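TTHB210-like domain-containing protein (Thermus thermophilus, PDB 3VG8) is of unknown function but forms a novel homodecamer and is controlled by the sigma-E/anti-sigma-E regulatory system of Thermus thermophilus. Local coordinates at residues F[104-107]-F[108-112]; F[2-5]-F[6-10]; F[50-53]-F[54-58]; F[85-88]-F[89-92]. The protein carries 1 engineered substitution. All coordinates share one frame; numbering follows the deposited sequence.

How the contacts relate
Going down the chain from the N terminus, contact 2 comes first, in helix 3-10, its centre about 26 Å from the centre of the chain, packing against another subunit. Contact 3 follows strand 42-50 directly, in the short helix 51-55. Contact 4 closes the loop between the paired antiparallel strands 78-84 and 94-100, and contact 1 is the last helix, 104-110, lying against strand 42-50. All four are local and in series, so none nests in or crosses another. Contacts 3 and 4 alone touch, Lys52 CB packing 3.7 Å from Glu92 OE1, which joins helix 51-55 to the 78-84/94-100 loop; contacts 1 and 4 both meet the second subunit.

Contact 1: F[104-107]-F[108-112]; sequences VDQE and RKVLE
From the Arg108 N to Val104 O bond to the Leu111 N to Glu107 O bond, four successive backbone hydrogen bonds carry the last helix of the chain, and the Val110 N to Gln106 O bond is nearly straight at 2.8 Å. Beyond Leu111, positive phi at Glu112 ends the helix in a Schellman motif. The main side-chain event is between neighbours in sequence. With Glu107 CG anti to the backbone N (chi1 -177°) and a bend at chi2, its carboxylate comes alongside the guanidinium of Arg108, the two planes only 22° apart. The result is a side-on, two-pronged salt bridge: NE of Arg108 reaches Glu107 OE1 at 2.9 Å, while NH2 of Arg108 meets the syn lone pair of Glu107 OE2 at 2.8 Å. One turn on, Leu111 CD1 rests 3.3 Å from Glu107 OE2, giving the buried carboxylate an apolar flank. Further partners hold both groups: Glu107 also binds Lys44 and the hydroxyl of Tyr116, and Arg108 NH1 bridges to Asp24 of the second subunit. Round the helix, one water donates to Gln106 OE1 and accepts from Lys109 NZ, tying those two side chains together where they run side by side. Glu107, Val110 and Leu111 turn to strand 42-50, resting on Val43, with Leu111 touching Lys44 as well.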
loop_
_atom_site.group_PDB
_atom_site.type_symbol
_atom_site.label_atom_id
_atom_site.label_comp_id
_atom_site.label_asym_id
_atom_site.label_seq_id
_atom_site.Cartn_x
_atom_site.Cartn_y
_atom_site.Cartn_z
ATOM N N VAL F 104 21.528 -0.481 -4.238
ATOM C CA VAL F 104 21.624 -1.678 -3.415
ATOM C C VAL F 104 20.614 -2.733 -3.842
ATOM O O VAL F 104 20.907 -3.923 -3.791
ATOM C CB VAL F 104 21.481 -1.342 -1.900
ATOM C CG1 VAL F 104 20.109 -0.713 -1.607
ATOM C CG2 VAL F 104 21.689 -2.600 -1.074
ATOM N N ASP F 105 19.439 -2.314 -4.302
ATOM C CA ASP F 105 18.450 -3.295 -4.747
ATOM C C ASP F 105 18.886 -3.935 -6.069
ATOM O O ASP F 105 18.727 -5.145 -6.263
ATOM C CB ASP F 105 17.058 -2.661 -4.894
ATOM C CG ASP F 105 16.463 -2.235 -3.562
ATOM O OD1 ASP F 105 16.536 -3.004 -2.576
ATOM O OD2 ASP F 105 15.909 -1.121 -3.497
ATOM N N GLN F 106 19.416 -3.125 -6.982
ATOM C CA GLN F 106 19.899 -3.641 -8.261
ATOM C C GLN F 106 21.055 -4.622 -8.024
ATOM O O GLN F 106 21.176 -5.621 -8.716
ATOM C CB GLN F 106 20.412 -2.508 -9.160
ATOM C CG GLN F 106 19.386 -1.927 -10.121
ATOM C CD GLN F 106 18.724 -2.988 -10.994
ATOM O OE1 GLN F 106 19.390 -3.695 -11.758
ATOM N NE2 GLN F 106 17.406 -3.099 -10.884
ATOM N N GLU F 107 21.910 -4.312 -7.052
ATOM C CA GLU F 107 23.052 -5.167 -6.750
ATOM C C GLU F 107 22.564 -6.551 -6.351
ATOM O O GLU F 107 23.038 -7.560 -6.877
ATOM C CB GLU F 107 23.890 -4.543 -5.620
ATOM C CG GLU F 107 25.158 -5.291 -5.240
ATOM C CD GLU F 107 24.912 -6.356 -4.176
ATOM O OE1 GLU F 107 24.023 -6.157 -3.323
ATOM O OE2 GLU F 107 25.616 -7.382 -4.183
ATOM N N ARG F 108 21.603 -6.600 -5.432
ATOM C CA ARG F 108 21.070 -7.883 -4.986
ATOM C C ARG F 108 20.355 -8.603 -6.132
ATOM O O ARG F 108 20.409 -9.819 -6.232
ATOM C CB ARG F 108 20.122 -7.674 -3.794
ATOM C CG ARG F 108 20.850 -7.351 -2.469
ATOM C CD ARG F 108 21.583 -8.587 -1.911
ATOM N NE ARG F 108 22.936 -8.717 -2.432
ATOM C CZ ARG F 108 23.792 -9.677 -2.095
ATOM N NH1 ARG F 108 23.440 -10.619 -1.222
ATOM N NH2 ARG F 108 25.013 -9.691 -2.641
ATOM N N LYS F 109 19.717 -7.850 -7.018
ATOM C CA LYS F 109 19.034 -8.465 -8.144
ATOM C C LYS F 109 19.987 -9.027 -9.191
ATOM O O LYS F 109 19.876 -10.195 -9.565
ATOM C CB LYS F 109 18.096 -7.468 -8.825
ATOM C CG LYS F 109 17.475 -8.000 -10.123
ATOM C CD LYS F 109 16.614 -6.942 -10.825
ATOM C CE LYS F 109 15.921 -7.511 -12.060
ATOM N NZ LYS F 109 15.265 -6.449 -12.879
ATOM N N VAL F 110 20.936 -8.222 -9.661
ATOM C CA VAL F 110 21.829 -8.720 -10.699
ATOM C C VAL F 110 22.877 -9.718 -10.234
ATOM O O VAL F 110 23.419 -10.472 -11.046
ATOM C CB VAL F 110 22.483 -7.554 -11.503
ATOM C CG1 VAL F 110 21.356 -6.631 -12.055
ATOM C CG2 VAL F 110 23.477 -6.770 -10.637
ATOM N N LEU F 111 23.155 -9.765 -8.936
ATOM C CA LEU F 111 24.119 -10.753 -8.457
ATOM C C LEU F 111 23.362 -11.940 -7.865
ATOM O O LEU F 111 23.971 -12.894 -7.393
ATOM C CB LEU F 111 25.081 -10.144 -7.426
ATOM C CG LEU F 111 25.993 -9.054 -8.007
ATOM C CD1 LEU F 111 26.971 -8.574 -6.945
ATOM C CD2 LEU F 111 26.742 -9.601 -9.206
ATOM N N GLU F 112 22.033 -11.870 -7.914
ATOM C CA GLU F 112 21.149 -12.938 -7.428
ATOM C C GLU F 112 21.518 -13.399 -6.016
ATOM O O GLU F 112 21.710 -14.589 -5.764
ATOM C CB GLU F 112 21.210 -14.138 -8.385
ATOM C CG GLU F 112 20.647 -13.915 -9.799
ATOM C CD GLU F 112 20.953 -15.095 -10.720
ATOM O OE1 GLU F 112 20.937 -16.243 -10.224
ATOM O OE2 GLU F 112 21.208 -14.888 -11.930
HETATM O O HOH W 1 17.910 -5.386 -13.498
#

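Contact 2: F[2-5]-F[6-10]; sequences NVSE and ALKGA
Val3 CG1 lies 4.2 Å from Leu7 CG, an apolar pair one turn apart along helix 3-10. On a neighbouring side of the helix, Lys8 climbs back beside Ser4 and Glu5. Its CG sits 3.3 Å from Ser4 O, and CD, further along an extended chain, passes 3.8 Å from Glu5 OE2. The Glu5 chain is bent at chi2 (-63°), which brings its carboxylate across the aliphatic part of the lysine and not up to the ammonium: Glu5 OE2 and Lys8 NZ stay 4.6 Å apart, beyond a salt bridge, so any attraction is probably modest. Beneath these side chains run the backbone bonds of the helix, Leu7 N to Val3 O, Lys8 N to Ser4 O and Gly9 N to Glu5 O, with a weaker one from Ala6 N to Asn2 O. The start of the helix is fixed by a classic N-cap: Asn2 OD1 accepts from Glu5 N at 2.6 Å, the donor nearly along the C=O axis, and so satisfies an amide of the first turn. Outward again, the fourth subunit receives this helix. Tyr36 of that subunit packs on Val3, Ser4 and Leu7, Ala39 of the same subunit touches Lys8, and Ser4 OG is hydrogen-bonded to the carbonyl oxygen of its Gly40.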
loop_
_atom_site.group_PDB
_atom_site.type_symbol
_atom_site.label_atom_id
_atom_site.label_comp_id
_atom_site.label_asym_id
_atom_site.label_seq_id
_atom_site.Cartn_x
_atom_site.Cartn_y
_atom_site.Cartn_z
ATOM N N ASN F 2 22.048 -31.465 -24.915
ATOM C CA ASN F 2 21.058 -30.420 -25.142
ATOM C C ASN F 2 21.687 -29.029 -25.250
ATOM O O ASN F 2 22.845 -28.813 -24.871
ATOM C CB ASN F 2 20.015 -30.433 -24.019
ATOM C CG ASN F 2 20.636 -30.239 -22.648
ATOM O OD1 ASN F 2 21.226 -29.199 -22.365
ATOM N ND2 ASN F 2 20.510 -31.245 -21.790
ATOM N N VAL F 3 20.913 -28.089 -25.779
ATOM C CA VAL F 3 21.391 -26.731 -25.935
ATOM C C VAL F 3 21.619 -26.055 -24.588
ATOM O O VAL F 3 22.592 -25.324 -24.426
ATOM C CB VAL F 3 20.403 -25.890 -26.778
ATOM C CG1 VAL F 3 20.799 -24.424 -26.742
ATOM C CG2 VAL F 3 20.407 -26.386 -28.211
ATOM N N SER F 4 20.741 -26.295 -23.617
ATOM C CA SER F 4 20.910 -25.656 -22.314
ATOM C C SER F 4 22.290 -25.919 -21.729
ATOM O O SER F 4 22.972 -24.985 -21.305
ATOM C CB SER F 4 19.846 -26.123 -21.314
ATOM O OG SER F 4 20.129 -25.633 -20.005
ATOM N N GLU F 5 22.701 -27.186 -21.702
ATOM C CA GLU F 5 24.011 -27.549 -21.149
ATOM C C GLU F 5 25.154 -26.917 -21.930
ATOM O O GLU F 5 26.133 -26.462 -21.342
ATOM C CB GLU F 5 24.183 -29.073 -21.106
ATOM C CG GLU F 5 23.541 -29.738 -19.891
ATOM C CD GLU F 5 24.168 -29.287 -18.575
ATOM O OE1 GLU F 5 25.409 -29.381 -18.445
ATOM O OE2 GLU F 5 23.426 -28.846 -17.671
ATOM N N ALA F 6 25.027 -26.886 -23.253
ATOM C CA ALA F 6 26.051 -26.278 -24.092
ATOM C C ALA F 6 26.158 -24.783 -23.742
ATOM O O ALA F 6 27.248 -24.206 -23.738
ATOM C CB ALA F 6 25.696 -26.458 -25.556
ATOM N N LEU F 7 25.022 -24.153 -23.449
ATOM C CA LEU F 7 25.043 -22.747 -23.072
ATOM C C LEU F 7 25.702 -22.614 -21.703
ATOM O O LEU F 7 26.648 -21.845 -21.527
ATOM C CB LEU F 7 23.623 -22.168 -23.015
ATOM C CG LEU F 7 22.953 -21.741 -24.321
ATOM C CD1 LEU F 7 21.650 -21.007 -23.998
ATOM C CD2 LEU F 7 23.887 -20.824 -25.117
ATOM N N LYS F 8 25.194 -23.364 -20.736
ATOM C CA LYS F 8 25.735 -23.322 -19.390
ATOM C C LYS F 8 27.231 -23.524 -19.449
ATOM O O LYS F 8 27.990 -22.826 -18.771
ATOM C CB LYS F 8 25.102 -24.410 -18.530
ATOM C CG LYS F 8 23.656 -24.146 -18.157
ATOM C CD LYS F 8 23.217 -25.134 -17.087
ATOM C CE LYS F 8 21.957 -24.690 -16.360
ATOM N NZ LYS F 8 21.810 -25.437 -15.072
ATOM N N GLY F 9 27.650 -24.474 -20.284
ATOM C CA GLY F 9 29.063 -24.762 -20.434
ATOM C C GLY F 9 29.897 -23.603 -20.948
ATOM O O GLY F 9 31.041 -23.442 -20.531
ATOM N N ALA F 10 29.341 -22.789 -21.845
ATOM C CA ALA F 10 30.085 -21.660 -22.398
ATOM C C ALA F 10 30.062 -20.391 -21.535
ATOM O O ALA F 10 30.866 -19.479 -21.737
ATOM C CB ALA F 10 29.570 -21.341 -23.788
#

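Contact 3: F[50-53]-F[54-58]; sequences PLKK and LNESH
Lys53 brings NZ over one face of the His58 ring, 3.6 Å above its plane and offset toward the rim. Bends at chi2, chi3 and chi4 bring the lysine there, so that CE comes within 3.8 Å of His58 ND1 and the two side chains run the same way. Tyr60 touches Lys53 too, and meets His58 ring to ring, the planes inclined at about 60°. An alanine in place of His58 would probably leave the end of Lys53 without the ring beneath its ammonium and less restrained, with Tyr60 deprived of an aromatic neighbour. One residue earlier, Lys52 lays CG against Glu56 OE2 at 3.6 Å; this is contact along the aliphatic chain, since the charged atoms Lys52 NZ and Glu56 OE2 stay 4.9 Å apart. Asn55 turns ND2 to 3.7 Å from Leu51 CG, but its amide has its main polar partner across an interface, in Asn55 of the third subunit, where Leu54 also meets Leu54 of that chain. The helix is short, with Asn55 N bonded to Leu51 O and Glu56 N to Lys52 O. Its end is a Schellman motif: Ser57 takes positive phi, Ser57 N returns to Leu54 O at 3.2 Å, and His58 N closes on Lys53 O at 2.9 Å.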
loop_
_atom_site.group_PDB
_atom_site.type_symbol
_atom_site.label_atom_id
_atom_site.label_comp_id
_atom_site.label_asym_id
_atom_site.label_seq_id
_atom_site.Cartn_x
_atom_site.Cartn_y
_atom_site.Cartn_z
ATOM N N PRO F 50 41.932 -7.887 6.570
ATOM C CA PRO F 50 41.799 -8.686 7.795
ATOM C C PRO F 50 41.516 -7.735 8.944
ATOM O O PRO F 50 42.124 -6.663 9.031
ATOM C CB PRO F 50 43.175 -9.357 7.950
ATOM C CG PRO F 50 43.866 -9.149 6.600
ATOM C CD PRO F 50 43.338 -7.810 6.144
ATOM N N LEU F 51 40.581 -8.114 9.798
ATOM C CA LEU F 51 40.207 -7.307 10.946
ATOM C C LEU F 51 41.429 -7.060 11.837
ATOM O O LEU F 51 41.635 -5.952 12.357
ATOM C CB LEU F 51 39.116 -8.030 11.752
ATOM C CG LEU F 51 38.617 -7.345 13.037
ATOM C CD1 LEU F 51 38.082 -5.963 12.728
ATOM C CD2 LEU F 51 37.542 -8.199 13.680
ATOM N N LYS F 52 42.251 -8.089 12.007
ATOM C CA LYS F 52 43.432 -7.950 12.849
ATOM C C LYS F 52 44.336 -6.803 12.408
ATOM O O LYS F 52 44.897 -6.112 13.256
ATOM C CB LYS F 52 44.246 -9.245 12.885
ATOM C CG LYS F 52 45.404 -9.165 13.898
ATOM C CD LYS F 52 46.155 -10.470 14.039
ATOM C CE LYS F 52 47.002 -10.743 12.811
ATOM N NZ LYS F 52 47.673 -12.070 12.890
ATOM N N LYS F 53 44.490 -6.613 11.097
ATOM C CA LYS F 53 45.330 -5.535 10.584
ATOM C C LYS F 53 44.734 -4.184 10.990
ATOM O O LYS F 53 45.475 -3.229 11.253
ATOM C CB LYS F 53 45.447 -5.581 9.053
ATOM C CG LYS F 53 46.027 -6.865 8.456
ATOM C CD LYS F 53 47.399 -7.213 9.009
ATOM C CE LYS F 53 48.476 -6.221 8.585
ATOM N NZ LYS F 53 48.805 -6.333 7.144
ATOM N N LEU F 54 43.401 -4.102 11.040
ATOM C CA LEU F 54 42.737 -2.857 11.425
ATOM C C LEU F 54 42.980 -2.608 12.918
ATOM O O LEU F 54 43.187 -1.474 13.348
ATOM C CB LEU F 54 41.223 -2.930 11.144
ATOM C CG LEU F 54 40.803 -3.201 9.700
ATOM C CD1 LEU F 54 39.265 -3.122 9.578
ATOM C CD2 LEU F 54 41.465 -2.172 8.785
ATOM N N ASN F 55 42.944 -3.668 13.712
ATOM C CA ASN F 55 43.187 -3.510 15.136
ATOM C C ASN F 55 44.656 -3.176 15.454
ATOM O O ASN F 55 44.952 -2.596 16.499
ATOM C CB ASN F 55 42.733 -4.761 15.888
ATOM C CG ASN F 55 41.231 -4.933 15.855
ATOM O OD1 ASN F 55 40.477 -3.953 15.921
ATOM N ND2 ASN F 55 40.781 -6.177 15.778
ATOM N N GLU F 56 45.571 -3.540 14.558
ATOM C CA GLU F 56 46.986 -3.252 14.753
ATOM C C GLU F 56 47.368 -1.943 14.056
ATOM O O GLU F 56 48.549 -1.615 13.913
ATOM C CB GLU F 56 47.838 -4.417 14.221
ATOM C CG GLU F 56 47.535 -5.735 14.939
ATOM C CD GLU F 56 48.433 -6.884 14.505
ATOM O OE1 GLU F 56 49.048 -6.801 13.429
ATOM O OE2 GLU F 56 48.506 -7.880 15.247
ATOM N N SER F 57 46.347 -1.222 13.589
ATOM C CA SER F 57 46.517 0.072 12.932
ATOM C C SER F 57 47.349 0.114 11.667
ATOM O O SER F 57 48.026 1.103 11.399
ATOM C CB SER F 57 47.065 1.103 13.938
ATOM O OG SER F 57 46.197 1.214 15.052
ATOM N N HIS F 58 47.299 -0.952 10.879
ATOM C CA HIS F 58 48.012 -0.966 9.613
ATOM C C HIS F 58 47.499 0.199 8.742
ATOM O O HIS F 58 46.297 0.487 8.701
ATOM C CB HIS F 58 47.750 -2.280 8.874
ATOM C CG HIS F 58 48.492 -2.391 7.583
ATOM N ND1 HIS F 58 49.791 -2.843 7.515
ATOM C CD2 HIS F 58 48.145 -2.043 6.319
ATOM C CE1 HIS F 58 50.215 -2.769 6.264
ATOM N NE2 HIS F 58 49.237 -2.285 5.518
#

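Contact 4: F[85-88]-F[89-92]; sequences GPHP and GVSE
Val90 N donates to His87 O at 2.7 Å, and His87 N returns a bond to Val90 O at 2.9 Å, in the carbonyl plane. This hydrogen-bonded antiparallel pair closes a type II beta turn with Pro88 and Gly89 at its corners; Gly89 takes the positive phi that the second corner needs. The imidazole of His87 reaches along the turn to the next residue: with CG in the crowded position between backbone N and carbonyl carbon (chi1 56°), ND1 donates to Pro88 O at 2.8 Å, coming from above the carbonyl plane. That bond holds the ring where Val90 sits over one face. Val90 CB makes a CH-pi contact 4.0 Å from the His87 ring centroid, and CG2 approaches His87 CE1 at 3.3 Å. A serine in place of His87, having no ring, would probably leave Pro88 O without its ND1 donor and open a gap beside Val90 CB and CG2. Before the turn, a cis peptide leads into Pro86, whose CB lies 3.1 Å from Val90 O. With ND1 as donor, the imidazole is probably fixed in one orientation, so that one face meets Val90 while the ring also joins an edge-to-face pair with Phe33 of the second subunit.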
loop_
_atom_site.group_PDB
_atom_site.type_symbol
_atom_site.label_atom_id
_atom_site.label_comp_id
_atom_site.label_asym_id
_atom_site.label_seq_id
_atom_site.Cartn_x
_atom_site.Cartn_y
_atom_site.Cartn_z
ATOM N N GLY F 85 34.270 -14.386 7.890
ATOM C CA GLY F 85 35.187 -15.313 8.529
ATOM C C GLY F 85 35.337 -15.302 10.039
ATOM O O GLY F 85 34.902 -14.391 10.727
ATOM N N PRO F 86 36.017 -16.312 10.579
ATOM C CA PRO F 86 36.602 -17.382 9.773
ATOM C C PRO F 86 35.648 -18.503 9.352
ATOM O O PRO F 86 34.544 -18.630 9.865
ATOM C CB PRO F 86 37.718 -17.898 10.678
ATOM C CG PRO F 86 37.091 -17.800 12.026
ATOM C CD PRO F 86 36.398 -16.449 11.999
ATOM N N HIS F 87 36.098 -19.305 8.393
ATOM C CA HIS F 87 35.366 -20.471 7.916
ATOM C C HIS F 87 36.327 -21.154 6.938
ATOM O O HIS F 87 37.382 -20.604 6.622
ATOM C CB HIS F 87 34.030 -20.067 7.248
ATOM C CG HIS F 87 34.175 -19.092 6.122
ATOM N ND1 HIS F 87 34.780 -19.417 4.925
ATOM C CD2 HIS F 87 33.754 -17.810 5.994
ATOM C CE1 HIS F 87 34.722 -18.379 4.109
ATOM N NE2 HIS F 87 34.104 -17.392 4.732
ATOM N N PRO F 88 35.995 -22.360 6.467
ATOM C CA PRO F 88 36.913 -23.021 5.535
ATOM C C PRO F 88 37.357 -22.046 4.458
ATOM O O PRO F 88 36.536 -21.368 3.858
ATOM C CB PRO F 88 36.060 -24.157 4.972
ATOM C CG PRO F 88 35.176 -24.509 6.140
ATOM C CD PRO F 88 34.752 -23.140 6.627
ATOM N N GLY F 89 38.653 -21.944 4.221
ATOM C CA GLY F 89 39.091 -21.013 3.196
ATOM C C GLY F 89 39.476 -19.629 3.700
ATOM O O GLY F 89 40.208 -18.903 3.019
ATOM N N VAL F 90 38.987 -19.258 4.880
ATOM C CA VAL F 90 39.302 -17.960 5.478
ATOM C C VAL F 90 39.675 -18.212 6.949
ATOM O O VAL F 90 38.806 -18.460 7.786
ATOM C CB VAL F 90 38.086 -16.997 5.376
ATOM C CG1 VAL F 90 38.435 -15.630 5.953
ATOM C CG2 VAL F 90 37.685 -16.837 3.927
ATOM N N SER F 91 40.972 -18.159 7.247
ATOM C CA SER F 91 41.491 -18.426 8.591
ATOM C C SER F 91 41.278 -17.387 9.687
ATOM O O SER F 91 41.527 -17.681 10.849
ATOM C CB SER F 91 42.980 -18.715 8.512
ATOM O OG SER F 91 43.662 -17.623 7.921
ATOM N N GLU F 92 40.844 -16.177 9.339
ATOM C CA GLU F 92 40.614 -15.152 10.355
ATOM C C GLU F 92 39.610 -14.119 9.850
ATOM O O GLU F 92 39.424 -13.961 8.641
ATOM C CB GLU F 92 41.924 -14.445 10.695
ATOM C CG GLU F 92 42.525 -13.755 9.500
ATOM C CD GLU F 92 43.816 -13.033 9.830
ATOM O OE1 GLU F 92 43.810 -12.158 10.721
ATOM O OE2 GLU F 92 44.837 -13.339 9.188
#